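Local coordinates for MPN domain-containing protein (Archaeoglobus fulgidus, PDB 1OI0) that probably acts as a zinc-dependent metallopeptidase of the JAB1/MPN family, the family linked to proteasome-associated deubiquitination, at residues L15-S20 with D24-L29; D35-L40 with K64-V69; T68-P73 with E81-L86; W106-R111 with V116-V121. One frame throughout, in Å; residues are numbered along the deposited sequence.

Overall arrangement
All four contacts reach the one mixed sheet of this JAB1/MPN domain, but their chemistry differs with their place in it. Contacts 1, 2 and 3 are buried; contact 4 is only partly so. Contacts 2 and 3 share Thr68 and Val69 of strand 64-72 and lie on opposite sides of the chain's centre. Contact 2 is apolar packing, while contact 3 is built round a zinc ion. Contact 1 joins helix 8-21 to the start of strand 27-32, and its Glu25 meets the same bound ligand as contact 3. Contact 4 brings the C-terminal segment onto strand 106-110, and its Leu118 touches Met37 of contact 2.

Contact 1: L15-S20 with D24-L29; sequences LEAAKS and DEFIAL. With 144 (tris-hydroxymethyl-methyl-ammonium), chain F.
Phe26 meets helix 8-21 just before strand 27-32 begins. Its CB lies 4.1 Å from Ala18 CA. With CG anti to the backbone N (chi1 159°), the ring is carried alongside the helix. CD1, CE1 and CZ then pass under the methyl of Ala17, with CE1 3.7 Å from Ala17 CB. That methyl stands over one face of the ring, offset toward the rim, in a CH-pi contact. The small alanines are consistent with the close approach of the backbones, with the CA atoms of Ala18 and Phe26 5.5 Å apart. The Phe26 backbone pairs with Ser71 of strand 64-72, which ties this residue to the sheet.

Glu25 points away from the helix. Its chain is extended beyond CG and ends on the bound tris-hydroxymethyl-methyl-ammonium. OE2 of Glu25 accepts a hydrogen bond from the ligand O3 at 2.7 Å, and Glu25 OE1 lies 2.6 Å from the ligand O2. An alanine here would remove the carboxylate and would probably leave the ligand O3 without its acceptor. Neighbouring residues thus serve unlike surroundings: Phe26 packs on the helix through apolar contact, while Glu25 gives the ligand an acceptor.

Contact 2: D35-L40 with K64-V69; sequences DVMDEL and KVFGTV
Phe66 of strand 64-72 packs against Met37 of strand 36-42 in the mixed sheet of the JAB1/MPN domain. The two strands are not neighbours in the sheet, because strand 27-32 runs between them. The touching parts run 51° apart, and no hydrogen bond links them. Strand 36-42 is interrupted by a classic beta bulge, in which Asp38 and Glu39 both face Ser31 of strand 27-32.

One polar group takes part, but only by proximity. The backbone carbonyl of Val36 comes up obliquely to the outer part of the Phe66 ring, with its O 3.5 Å from CE2.

Apolar side chains make most of the contact. Phe66 directs its CB toward the other strand, and the Met37 side chain crosses that of Phe66 obliquely. CG of Met37 is 3.7 Å from Phe66 CD2. The methionine chain stays extended past CG (chi2 172°, chi3 154°), which carries its terminal methyl CE to 3.9 Å from Phe66 CB. The same methionine also touches Leu10 of helix 8-21 and Leu118, so it lies within the core. Further along, Leu40 and Val69 meet at about a right angle. Both also touch Ile14 of helix 8-21, which packs on this part of the sheet. At the Leu40 pair, the touching atoms are the methyls CD2 of Leu40 and CG1 of Val69, 4.1 Å apart.

Contact 3: T68-P73 with E81-L86; sequences TVHSHP and EEDLSL. With ZN (zinc ion), chain E; 144 (tris-hydroxymethyl-methyl-ammonium), chain F.
Strand 68-72 and helix 81-86 run nearly antiparallel, at 157°, with their axes 11.0 Å apart at closest approach. A zinc ion joins them. From the strand, His70 NE2 binds at 2.2 Å from the zinc. His72 NE2 binds at 2.1 Å from the zinc. Asp83 of the helix chelates it with both carboxylate oxygens, OD2 at 2.2 Å and OD1 at 2.4 Å from the zinc. The carboxylate is nearly coplanar with the His72 ring but turned 76° from that of His70. Ser76 O accepts a hydrogen bond from His72 ND1, which fixes the rotation of this ring.

O2 of the bound tris-hydroxymethyl-methyl-ammonium completes the site, 2.3 Å from the zinc. Glu82 has a weak bond from the ligand O4 to its OE1, which also pairs with Ser80 OG. Further along the helix, Leu86 has its CG anti to the backbone N (chi1 168°), and its CD2 packs 4.0 Å from Thr68 OG1.

Strand, helix and strand 93-98 form a beta-alpha-beta unit, with the metal held between its first two elements. Two neutral donors and one carboxylate would leave the zinc net positive. An oxygen ligand such as O2 would probably be polarised by it, consistent with a metallopeptidase site.

Contact 4: W106-R111 with V116-V121; sequences WKCYNR and VELEVV
Leu118 packs against Cys108 and Trp106 together. Its CG is 3.6 Å from Cys108 SG, and its CD1 is 4.0 Å from Trp106 CZ3. Further round the six-membered ring, on the same side of its plane, CZ2 of Trp106 is 4.1 Å from Val120 CG2. Trp106 CG sits between the backbone N and the carbonyl carbon (chi1 66°), which turns the six-membered ring toward both residues. An alanine in place of Trp106 would remove the indole and is likely to open a gap beside Leu118 and Val120.

Val116 joins the backbones. Its N donates to Cys108 O at 2.9 Å, nearly straight at the hydrogen (164°), though the donor stands above the carbonyl plane. A water, hydrogen-bonded to both Cys108 N and Val116 O, links the two segments a second time. Strands 106-110 and 115-116 of the JAB1/MPN sheet meet here, at one edge. Strand 119-120 then pairs with strand 5-6.

CG1 of Val116 also rests 3.6 Å from Asn110 ND2. OD1 of that amide accepts from the backbone N of Lys112 and of Glu114. Behind Cys108 and Leu118 lies Ile95 of strand 93-98, and Leu11 of helix 8-21 touches both Trp106 and Val120.

Contact 1: L15-S20 with D24-L29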
loop_
_atom_site.group_PDB
_atom_site.type_symbol
_atom_site.label_atom_id
_atom_site.label_comp_id
_atom_site.label_asym_id
_atom_site.label_seq_id
_atom_site.Cartn_x
_atom_site.Cartn_y
_atom_site.Cartn_z
ATOM N N LEU A 15 6.341 1.558 -5.702
ATOM C CA LEU A 15 7.643 0.912 -5.599
ATOM C C LEU A 15 8.801 1.877 -5.831
ATOM O O LEU A 15 9.856 1.749 -5.207
ATOM C CB LEU A 15 7.721 -0.260 -6.578
ATOM C CG LEU A 15 6.784 -1.411 -6.200
ATOM C CD1 LEU A 15 6.729 -2.413 -7.327
ATOM C CD2 LEU A 15 7.261 -2.070 -4.909
ATOM N N GLU A 16 8.610 2.846 -6.719
ATOM C CA GLU A 16 9.661 3.821 -6.988
ATOM C C GLU A 16 9.772 4.804 -5.821
ATOM O O GLU A 16 10.857 5.294 -5.510
ATOM C CB GLU A 16 9.370 4.566 -8.290
ATOM C CG GLU A 16 9.308 3.650 -9.504
ATOM C CD GLU A 16 9.098 4.403 -10.802
ATOM O OE1 GLU A 16 8.202 5.270 -10.849
ATOM O OE2 GLU A 16 9.821 4.120 -11.780
ATOM N N ALA A 17 8.646 5.081 -5.172
ATOM C CA ALA A 17 8.625 5.991 -4.030
ATOM C C ALA A 17 9.329 5.319 -2.856
ATOM O O ALA A 17 10.025 5.974 -2.079
ATOM C CB ALA A 17 7.187 6.334 -3.655
ATOM N N ALA A 18 9.141 4.008 -2.737
ATOM C CA ALA A 18 9.769 3.236 -1.671
ATOM C C ALA A 18 11.275 3.222 -1.894
ATOM O O ALA A 18 12.056 3.422 -0.959
ATOM C CB ALA A 18 9.226 1.817 -1.659
ATOM N N LYS A 19 11.683 2.989 -3.139
ATOM C CA LYS A 19 13.103 2.970 -3.472
ATOM C C LYS A 19 13.720 4.316 -3.135
ATOM O O LYS A 19 14.816 4.386 -2.580
ATOM C CB LYS A 19 13.307 2.678 -4.961
ATOM C CG LYS A 19 12.911 1.280 -5.385
ATOM C CD LYS A 19 13.084 1.097 -6.885
ATOM C CE LYS A 19 12.679 -0.297 -7.329
ATOM N NZ LYS A 19 12.810 -0.457 -8.804
ATOM N N SER A 20 13.013 5.390 -3.471
ATOM C CA SER A 20 13.507 6.737 -3.201
ATOM C C SER A 20 13.559 7.034 -1.710
ATOM O O SER A 20 14.417 7.784 -1.248
ATOM C CB SER A 20 12.622 7.777 -3.893
ATOM O OG SER A 20 12.673 7.630 -5.299
ATOM N N ASP A 24 14.194 4.795 4.827
ATOM C CA ASP A 24 13.040 5.234 5.603
ATOM C C ASP A 24 11.806 4.507 5.090
ATOM O O ASP A 24 11.825 3.918 4.007
ATOM C CB ASP A 24 12.820 6.742 5.473
ATOM C CG ASP A 24 13.923 7.551 6.121
ATOM O OD1 ASP A 24 14.493 7.079 7.126
ATOM O OD2 ASP A 24 14.202 8.667 5.636
ATOM N N GLU A 25 10.740 4.535 5.877
ATOM C CA GLU A 25 9.503 3.894 5.476
ATOM C C GLU A 25 8.561 4.881 4.817
ATOM O O GLU A 25 8.042 5.797 5.456
ATOM C CB GLU A 25 8.826 3.234 6.678
ATOM C CG GLU A 25 9.598 2.038 7.195
ATOM C CD GLU A 25 8.848 1.257 8.252
ATOM O OE1 GLU A 25 7.620 1.440 8.386
ATOM O OE2 GLU A 25 9.489 0.444 8.942
ATOM N N PHE A 26 8.376 4.705 3.516
ATOM C CA PHE A 26 7.465 5.534 2.751
ATOM C C PHE A 26 6.073 5.146 3.229
ATOM O O PHE A 26 5.835 3.996 3.602
ATOM C CB PHE A 26 7.607 5.204 1.259
ATOM C CG PHE A 26 6.416 5.596 0.421
ATOM C CD1 PHE A 26 6.232 6.915 0.020
ATOM C CD2 PHE A 26 5.482 4.640 0.030
ATOM C CE1 PHE A 26 5.135 7.279 -0.760
ATOM C CE2 PHE A 26 4.380 4.991 -0.750
ATOM C CZ PHE A 26 4.207 6.311 -1.146
ATOM N N ILE A 27 5.166 6.109 3.262
ATOM C CA ILE A 27 3.796 5.807 3.642
ATOM C C ILE A 27 2.878 6.803 2.955
ATOM O O ILE A 27 3.231 7.967 2.767
ATOM C CB ILE A 27 3.580 5.861 5.181
ATOM C CG1 ILE A 27 2.174 5.347 5.527
ATOM C CG2 ILE A 27 3.775 7.276 5.689
ATOM C CD1 ILE A 27 1.950 5.085 7.020
ATOM N N ALA A 28 1.706 6.325 2.562
ATOM C CA ALA A 28 0.717 7.157 1.899
ATOM C C ALA A 28 -0.641 6.483 2.010
ATOM O O ALA A 28 -0.741 5.331 2.425
ATOM C CB ALA A 28 1.084 7.343 0.432
ATOM N N LEU A 29 -1.687 7.218 1.652
ATOM C CA LEU A 29 -3.032 6.669 1.680
ATOM C C LEU A 29 -3.386 6.265 0.258
ATOM O O LEU A 29 -3.102 6.993 -0.690
ATOM C CB LEU A 29 -4.034 7.709 2.178
ATOM C CG LEU A 29 -3.764 8.305 3.558
ATOM C CD1 LEU A 29 -4.866 9.306 3.901
ATOM C CD2 LEU A 29 -3.693 7.199 4.595
HETATM C C1 144 F . 6.595 -3.336 10.673
HETATM N N 144 F . 7.456 -2.242 11.107
HETATM C C2 144 F . 6.793 -0.944 10.762
HETATM O O2 144 F . 6.307 -0.415 9.616
HETATM C C3 144 F . 8.796 -2.477 10.428
HETATM O O3 144 F . 9.789 -1.484 10.740
HETATM C C4 144 F . 7.514 -2.359 12.582
HETATM O O4 144 F . 6.299 -2.503 13.606
#

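Contact 2: D35-L40 with K64-V69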
loop_
_atom_site.group_PDB
_atom_site.type_symbol
_atom_site.label_atom_id
_atom_site.label_comp_id
_atom_site.label_asym_id
_atom_site.label_seq_id
_atom_site.Cartn_x
_atom_site.Cartn_y
_atom_site.Cartn_z
ATOM N N ASP A 35 -13.692 1.057 -8.055
ATOM C CA ASP A 35 -13.080 -0.058 -7.344
ATOM C C ASP A 35 -11.622 -0.242 -7.743
ATOM O O ASP A 35 -11.105 -1.359 -7.734
ATOM C CB ASP A 35 -13.855 -1.343 -7.637
ATOM C CG ASP A 35 -13.719 -1.785 -9.081
ATOM O OD1 ASP A 35 -13.845 -0.926 -9.979
ATOM O OD2 ASP A 35 -13.491 -2.990 -9.316
ATOM N N VAL A 36 -10.958 0.855 -8.090
ATOM C CA VAL A 36 -9.561 0.786 -8.493
ATOM C C VAL A 36 -8.675 1.787 -7.756
ATOM O O VAL A 36 -8.962 2.985 -7.723
ATOM C CB VAL A 36 -9.405 1.034 -10.015
ATOM C CG1 VAL A 36 -7.936 0.968 -10.408
ATOM C CG2 VAL A 36 -10.204 0.002 -10.795
ATOM N N MET A 37 -7.604 1.280 -7.155
ATOM C CA MET A 37 -6.647 2.129 -6.456
ATOM C C MET A 37 -5.758 2.677 -7.565
ATOM O O MET A 37 -5.063 1.913 -8.230
ATOM C CB MET A 37 -5.775 1.309 -5.496
ATOM C CG MET A 37 -6.520 0.446 -4.492
ATOM S SD MET A 37 -5.394 -0.652 -3.577
ATOM C CE MET A 37 -6.301 -0.885 -2.071
ATOM N N ASP A 38 -5.776 3.988 -7.776
ATOM C CA ASP A 38 -4.949 4.570 -8.826
ATOM C C ASP A 38 -4.419 5.952 -8.469
ATOM O O ASP A 38 -3.865 6.649 -9.319
ATOM C CB ASP A 38 -5.737 4.650 -10.134
ATOM C CG ASP A 38 -7.063 5.364 -9.971
ATOM O OD1 ASP A 38 -7.079 6.469 -9.393
ATOM O OD2 ASP A 38 -8.092 4.822 -10.428
ATOM N N GLU A 39 -4.595 6.341 -7.211
ATOM C CA GLU A 39 -4.137 7.640 -6.734
ATOM C C GLU A 39 -3.532 7.498 -5.344
ATOM O O GLU A 39 -3.822 6.543 -4.629
ATOM C CB GLU A 39 -5.310 8.621 -6.677
ATOM C CG GLU A 39 -5.879 9.006 -8.031
ATOM C CD GLU A 39 -5.014 10.015 -8.758
ATOM O OE1 GLU A 39 -3.828 9.717 -9.013
ATOM O OE2 GLU A 39 -5.524 11.110 -9.074
ATOM N N LEU A 40 -2.692 8.455 -4.967
ATOM C CA LEU A 40 -2.066 8.428 -3.654
ATOM C C LEU A 40 -2.205 9.755 -2.935
ATOM O O LEU A 40 -2.082 10.820 -3.540
ATOM C CB LEU A 40 -0.572 8.105 -3.766
ATOM C CG LEU A 40 -0.131 6.705 -4.191
ATOM C CD1 LEU A 40 1.391 6.653 -4.228
ATOM C CD2 LEU A 40 -0.675 5.671 -3.223
ATOM N N LYS A 64 -12.128 8.281 -2.861
ATOM C CA LYS A 64 -12.272 7.547 -1.611
ATOM C C LYS A 64 -10.912 7.061 -1.111
ATOM O O LYS A 64 -9.976 6.903 -1.894
ATOM C CB LYS A 64 -13.204 6.348 -1.815
ATOM C CG LYS A 64 -14.581 6.729 -2.339
ATOM C CD LYS A 64 -15.436 5.515 -2.660
ATOM C CE LYS A 64 -16.775 5.944 -3.250
ATOM N NZ LYS A 64 -17.645 4.788 -3.599
ATOM N N VAL A 65 -10.808 6.839 0.196
ATOM C CA VAL A 65 -9.572 6.356 0.802
ATOM C C VAL A 65 -9.713 4.863 1.063
ATOM O O VAL A 65 -10.428 4.446 1.973
ATOM C CB VAL A 65 -9.277 7.072 2.141
ATOM C CG1 VAL A 65 -8.059 6.445 2.815
ATOM C CG2 VAL A 65 -9.035 8.548 1.891
ATOM N N PHE A 66 -9.027 4.058 0.258
ATOM C CA PHE A 66 -9.096 2.613 0.394
ATOM C C PHE A 66 -8.270 2.082 1.555
ATOM O O PHE A 66 -8.538 1.001 2.073
ATOM C CB PHE A 66 -8.642 1.944 -0.904
ATOM C CG PHE A 66 -9.469 2.323 -2.099
ATOM C CD1 PHE A 66 -10.832 2.042 -2.135
ATOM C CD2 PHE A 66 -8.888 2.967 -3.186
ATOM C CE1 PHE A 66 -11.604 2.396 -3.241
ATOM C CE2 PHE A 66 -9.651 3.325 -4.295
ATOM C CZ PHE A 66 -11.012 3.039 -4.322
ATOM N N GLY A 67 -7.261 2.842 1.961
ATOM C CA GLY A 67 -6.431 2.395 3.058
ATOM C C GLY A 67 -5.057 3.025 3.028
ATOM O O GLY A 67 -4.906 4.192 2.666
ATOM N N THR A 68 -4.049 2.243 3.396
ATOM C CA THR A 68 -2.688 2.753 3.431
ATOM C C THR A 68 -1.703 1.845 2.728
ATOM O O THR A 68 -1.979 0.679 2.461
ATOM C CB THR A 68 -2.175 2.900 4.876
ATOM O OG1 THR A 68 -1.994 1.597 5.448
ATOM C CG2 THR A 68 -3.157 3.696 5.720
ATOM N N VAL A 69 -0.541 2.409 2.431
ATOM C CA VAL A 69 0.539 1.665 1.822
ATOM C C VAL A 69 1.813 2.193 2.465
ATOM O O VAL A 69 1.977 3.397 2.620
ATOM C CB VAL A 69 0.607 1.863 0.281
ATOM C CG1 VAL A 69 0.649 3.336 -0.070
ATOM C CG2 VAL A 69 1.840 1.150 -0.270
#

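Contact 3: T68-P73 with E81-L86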
loop_
_atom_site.group_PDB
_atom_site.type_symbol
_atom_site.label_atom_id
_atom_site.label_comp_id
_atom_site.label_asym_id
_atom_site.label_seq_id
_atom_site.Cartn_x
_atom_site.Cartn_y
_atom_site.Cartn_z
ATOM N N THR A 68 -4.049 2.243 3.396
ATOM C CA THR A 68 -2.688 2.753 3.431
ATOM C C THR A 68 -1.703 1.845 2.728
ATOM O O THR A 68 -1.979 0.679 2.461
ATOM C CB THR A 68 -2.175 2.900 4.876
ATOM O OG1 THR A 68 -1.994 1.597 5.448
ATOM C CG2 THR A 68 -3.157 3.696 5.720
ATOM N N VAL A 69 -0.541 2.409 2.431
ATOM C CA VAL A 69 0.539 1.665 1.822
ATOM C C VAL A 69 1.813 2.193 2.465
ATOM O O VAL A 69 1.977 3.397 2.620
ATOM C CB VAL A 69 0.607 1.863 0.281
ATOM C CG1 VAL A 69 0.649 3.336 -0.070
ATOM C CG2 VAL A 69 1.840 1.150 -0.270
ATOM N N HIS A 70 2.683 1.288 2.896
ATOM C CA HIS A 70 3.951 1.714 3.470
ATOM C C HIS A 70 5.019 0.704 3.106
ATOM O O HIS A 70 4.712 -0.434 2.742
ATOM C CB HIS A 70 3.865 1.925 5.000
ATOM C CG HIS A 70 3.836 0.668 5.814
ATOM N ND1 HIS A 70 2.703 -0.099 5.978
ATOM C CD2 HIS A 70 4.792 0.094 6.584
ATOM C CE1 HIS A 70 2.958 -1.086 6.816
ATOM N NE2 HIS A 70 4.219 -0.991 7.200
ATOM N N SER A 71 6.273 1.133 3.167
ATOM C CA SER A 71 7.374 0.253 2.809
ATOM C C SER A 71 8.222 -0.208 3.990
ATOM O O SER A 71 8.252 0.427 5.046
ATOM C CB SER A 71 8.279 0.943 1.780
ATOM O OG SER A 71 8.935 2.067 2.341
ATOM N N HIS A 72 8.896 -1.337 3.785
ATOM C CA HIS A 72 9.799 -1.925 4.768
ATOM C C HIS A 72 11.183 -1.958 4.132
ATOM O O HIS A 72 11.352 -2.481 3.030
ATOM C CB HIS A 72 9.385 -3.358 5.100
ATOM C CG HIS A 72 8.195 -3.459 5.999
ATOM N ND1 HIS A 72 7.611 -4.665 6.317
ATOM C CD2 HIS A 72 7.489 -2.513 6.663
ATOM C CE1 HIS A 72 6.598 -4.460 7.137
ATOM N NE2 HIS A 72 6.503 -3.163 7.362
ATOM N N PRO A 73 12.190 -1.398 4.815
ATOM C CA PRO A 73 13.559 -1.377 4.294
ATOM C C PRO A 73 14.229 -2.743 4.389
ATOM O O PRO A 73 15.299 -2.966 3.820
ATOM C CB PRO A 73 14.235 -0.316 5.155
ATOM C CG PRO A 73 13.536 -0.465 6.461
ATOM C CD PRO A 73 12.087 -0.602 6.049
ATOM N N GLU A 81 2.892 -6.409 14.598
ATOM C CA GLU A 81 1.759 -6.113 15.464
ATOM C C GLU A 81 1.421 -4.634 15.311
ATOM O O GLU A 81 0.251 -4.249 15.315
ATOM C CB GLU A 81 2.109 -6.406 16.927
ATOM C CG GLU A 81 2.355 -7.870 17.243
ATOM C CD GLU A 81 1.167 -8.744 16.910
ATOM O OE1 GLU A 81 0.028 -8.357 17.245
ATOM O OE2 GLU A 81 1.371 -9.825 16.320
ATOM N N GLU A 82 2.458 -3.810 15.175
ATOM C CA GLU A 82 2.282 -2.374 15.007
ATOM C C GLU A 82 1.484 -2.093 13.741
ATOM O O GLU A 82 0.601 -1.240 13.733
ATOM C CB GLU A 82 3.637 -1.660 14.914
ATOM C CG GLU A 82 4.417 -1.557 16.218
ATOM C CD GLU A 82 5.001 -2.880 16.674
ATOM O OE1 GLU A 82 5.022 -3.841 15.873
ATOM O OE2 GLU A 82 5.458 -2.955 17.836
ATOM N N ASP A 83 1.799 -2.813 12.670
ATOM C CA ASP A 83 1.091 -2.617 11.413
ATOM C C ASP A 83 -0.383 -2.945 11.572
ATOM O O ASP A 83 -1.244 -2.223 11.070
ATOM C CB ASP A 83 1.694 -3.484 10.310
ATOM C CG ASP A 83 3.039 -2.969 9.834
ATOM O OD1 ASP A 83 3.426 -1.842 10.217
ATOM O OD2 ASP A 83 3.704 -3.695 9.068
ATOM N N LEU A 84 -0.670 -4.033 12.273
ATOM C CA LEU A 84 -2.052 -4.429 12.488
ATOM C C LEU A 84 -2.836 -3.310 13.166
ATOM O O LEU A 84 -3.997 -3.079 12.834
ATOM C CB LEU A 84 -2.116 -5.712 13.321
ATOM C CG LEU A 84 -2.358 -7.010 12.538
ATOM C CD1 LEU A 84 -1.484 -7.068 11.295
ATOM C CD2 LEU A 84 -2.097 -8.203 13.448
ATOM N N SER A 85 -2.208 -2.604 14.102
ATOM C CA SER A 85 -2.893 -1.512 14.788
ATOM C C SER A 85 -3.142 -0.346 13.831
ATOM O O SER A 85 -4.098 0.412 14.000
ATOM C CB SER A 85 -2.091 -1.040 16.012
ATOM O OG SER A 85 -0.881 -0.403 15.644
ATOM N N LEU A 86 -2.274 -0.200 12.832
ATOM C CA LEU A 86 -2.427 0.853 11.836
ATOM C C LEU A 86 -3.585 0.481 10.905
ATOM O O LEU A 86 -4.447 1.306 10.598
ATOM C CB LEU A 86 -1.142 0.999 11.007
ATOM C CG LEU A 86 -1.279 1.864 9.745
ATOM C CD1 LEU A 86 -1.517 3.321 10.139
ATOM C CD2 LEU A 86 -0.025 1.746 8.892
HETATM ZN ZN ZN E . 5.260 -2.226 8.710
HETATM C C1 144 F . 6.595 -3.336 10.673
HETATM N N 144 F . 7.456 -2.242 11.107
HETATM C C2 144 F . 6.793 -0.944 10.762
HETATM O O2 144 F . 6.307 -0.415 9.616
HETATM C C3 144 F . 8.796 -2.477 10.428
HETATM O O3 144 F . 9.789 -1.484 10.740
HETATM C C4 144 F . 7.514 -2.359 12.582
HETATM O O4 144 F . 6.299 -2.503 13.606
#

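Contact 4: W106-R111 with V116-V121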
loop_
_atom_site.group_PDB
_atom_site.type_symbol
_atom_site.label_atom_id
_atom_site.label_comp_id
_atom_site.label_asym_id
_atom_site.label_seq_id
_atom_site.Cartn_x
_atom_site.Cartn_y
_atom_site.Cartn_z
ATOM N N TRP A 106 5.504 -6.809 -3.005
ATOM C CA TRP A 106 4.372 -6.194 -2.333
ATOM C C TRP A 106 3.297 -7.211 -1.977
ATOM O O TRP A 106 3.171 -8.252 -2.623
ATOM C CB TRP A 106 3.753 -5.114 -3.222
ATOM C CG TRP A 106 3.117 -5.651 -4.479
ATOM C CD1 TRP A 106 3.739 -5.921 -5.663
ATOM C CD2 TRP A 106 1.739 -6.005 -4.660
ATOM N NE1 TRP A 106 2.834 -6.419 -6.574
ATOM C CE2 TRP A 106 1.600 -6.484 -5.982
ATOM C CE3 TRP A 106 0.611 -5.968 -3.832
ATOM C CZ2 TRP A 106 0.377 -6.919 -6.496
ATOM C CZ3 TRP A 106 -0.608 -6.400 -4.342
ATOM C CH2 TRP A 106 -0.713 -6.871 -5.664
ATOM N N LYS A 107 2.531 -6.892 -0.941
ATOM C CA LYS A 107 1.428 -7.733 -0.480
ATOM C C LYS A 107 0.338 -6.822 0.074
ATOM O O LYS A 107 0.625 -5.737 0.577
ATOM C CB LYS A 107 1.900 -8.707 0.606
ATOM C CG LYS A 107 2.963 -9.685 0.142
ATOM C CD LYS A 107 3.338 -10.656 1.246
ATOM C CE LYS A 107 4.425 -11.612 0.789
ATOM N NZ LYS A 107 4.006 -12.387 -0.411
ATOM N N CYS A 108 -0.916 -7.253 -0.029
ATOM C CA CYS A 108 -2.030 -6.459 0.473
ATOM C C CYS A 108 -2.740 -7.205 1.597
ATOM O O CYS A 108 -2.837 -8.435 1.578
ATOM C CB CYS A 108 -3.022 -6.154 -0.658
ATOM S SG CYS A 108 -4.294 -4.932 -0.242
ATOM N N TYR A 109 -3.231 -6.448 2.573
ATOM C CA TYR A 109 -3.931 -7.009 3.724
ATOM C C TYR A 109 -5.220 -6.240 3.989
ATOM O O TYR A 109 -5.375 -5.103 3.547
ATOM C CB TYR A 109 -3.039 -6.938 4.973
ATOM C CG TYR A 109 -1.675 -7.558 4.785
ATOM C CD1 TYR A 109 -0.613 -6.821 4.253
ATOM C CD2 TYR A 109 -1.457 -8.903 5.085
ATOM C CE1 TYR A 109 0.624 -7.411 4.023
ATOM C CE2 TYR A 109 -0.229 -9.503 4.854
ATOM C CZ TYR A 109 0.810 -8.750 4.322
ATOM O OH TYR A 109 2.028 -9.341 4.089
ATOM N N ASN A 110 -6.152 -6.868 4.702
ATOM C CA ASN A 110 -7.408 -6.207 5.030
ATOM C C ASN A 110 -7.263 -5.463 6.358
ATOM O O ASN A 110 -6.177 -5.430 6.942
ATOM C CB ASN A 110 -8.561 -7.219 5.109
ATOM C CG ASN A 110 -8.255 -8.387 6.024
ATOM O OD1 ASN A 110 -7.618 -8.229 7.061
ATOM N ND2 ASN A 110 -8.728 -9.573 5.648
ATOM N N ARG A 111 -8.353 -4.867 6.832
ATOM C CA ARG A 111 -8.326 -4.107 8.078
ATOM C C ARG A 111 -7.935 -4.961 9.282
ATOM O O ARG A 111 -7.607 -4.431 10.345
ATOM C CB ARG A 111 -9.694 -3.453 8.316
ATOM C CG ARG A 111 -9.779 -2.567 9.551
ATOM C CD ARG A 111 -11.127 -1.866 9.623
ATOM N NE ARG A 111 -11.312 -1.142 10.879
ATOM C CZ ARG A 111 -11.454 -1.726 12.067
ATOM N NH1 ARG A 111 -11.435 -3.047 12.169
ATOM N NH2 ARG A 111 -11.615 -0.986 13.155
ATOM N N VAL A 116 -4.981 -10.369 1.409
ATOM C CA VAL A 116 -6.071 -10.411 0.442
ATOM C C VAL A 116 -5.519 -10.083 -0.938
ATOM O O VAL A 116 -4.434 -9.517 -1.064
ATOM C CB VAL A 116 -7.175 -9.394 0.795
ATOM C CG1 VAL A 116 -7.778 -9.727 2.152
ATOM C CG2 VAL A 116 -6.609 -7.989 0.790
ATOM N N GLU A 117 -6.268 -10.436 -1.978
ATOM C CA GLU A 117 -5.818 -10.176 -3.334
ATOM C C GLU A 117 -6.167 -8.780 -3.836
ATOM O O GLU A 117 -7.097 -8.129 -3.353
ATOM C CB GLU A 117 -6.433 -11.180 -4.314
ATOM C CG GLU A 117 -6.211 -12.651 -4.014
ATOM C CD GLU A 117 -6.851 -13.531 -5.074
ATOM O OE1 GLU A 117 -7.612 -12.986 -5.902
ATOM O OE2 GLU A 117 -6.606 -14.756 -5.079
ATOM N N LEU A 118 -5.394 -8.335 -4.815
ATOM C CA LEU A 118 -5.621 -7.071 -5.491
ATOM C C LEU A 118 -5.433 -7.420 -6.955
ATOM O O LEU A 118 -4.366 -7.893 -7.345
ATOM C CB LEU A 118 -4.593 -6.009 -5.097
ATOM C CG LEU A 118 -4.782 -5.256 -3.783
ATOM C CD1 LEU A 118 -3.775 -4.113 -3.731
ATOM C CD2 LEU A 118 -6.202 -4.710 -3.681
ATOM N N GLU A 119 -6.465 -7.225 -7.766
ATOM C CA GLU A 119 -6.317 -7.528 -9.179
ATOM C C GLU A 119 -5.607 -6.347 -9.825
ATOM O O GLU A 119 -6.065 -5.209 -9.728
ATOM C CB GLU A 119 -7.679 -7.735 -9.846
ATOM C CG GLU A 119 -7.570 -8.328 -11.242
ATOM C CD GLU A 119 -8.899 -8.388 -11.960
ATOM O OE1 GLU A 119 -9.937 -8.505 -11.277
ATOM O OE2 GLU A 119 -8.899 -8.334 -13.207
ATOM N N VAL A 120 -4.482 -6.616 -10.476
ATOM C CA VAL A 120 -3.730 -5.557 -11.130
ATOM C C VAL A 120 -4.348 -5.299 -12.497
ATOM O O VAL A 120 -4.481 -6.215 -13.308
ATOM C CB VAL A 120 -2.248 -5.944 -11.306
ATOM C CG1 VAL A 120 -1.489 -4.801 -11.963
ATOM C CG2 VAL A 120 -1.638 -6.287 -9.954
ATOM N N VAL A 121 -4.730 -4.051 -12.744
ATOM C CA VAL A 121 -5.340 -3.684 -14.014
ATOM C C VAL A 121 -4.539 -2.604 -14.733
ATOM O O VAL A 121 -3.424 -2.275 -14.331
ATOM C CB VAL A 121 -6.782 -3.179 -13.804
ATOM C CG1 VAL A 121 -7.619 -4.267 -13.152
ATOM C CG2 VAL A 121 -6.778 -1.931 -12.941
HETATM O O HOH W 1 -1.571 -9.683 -1.446
#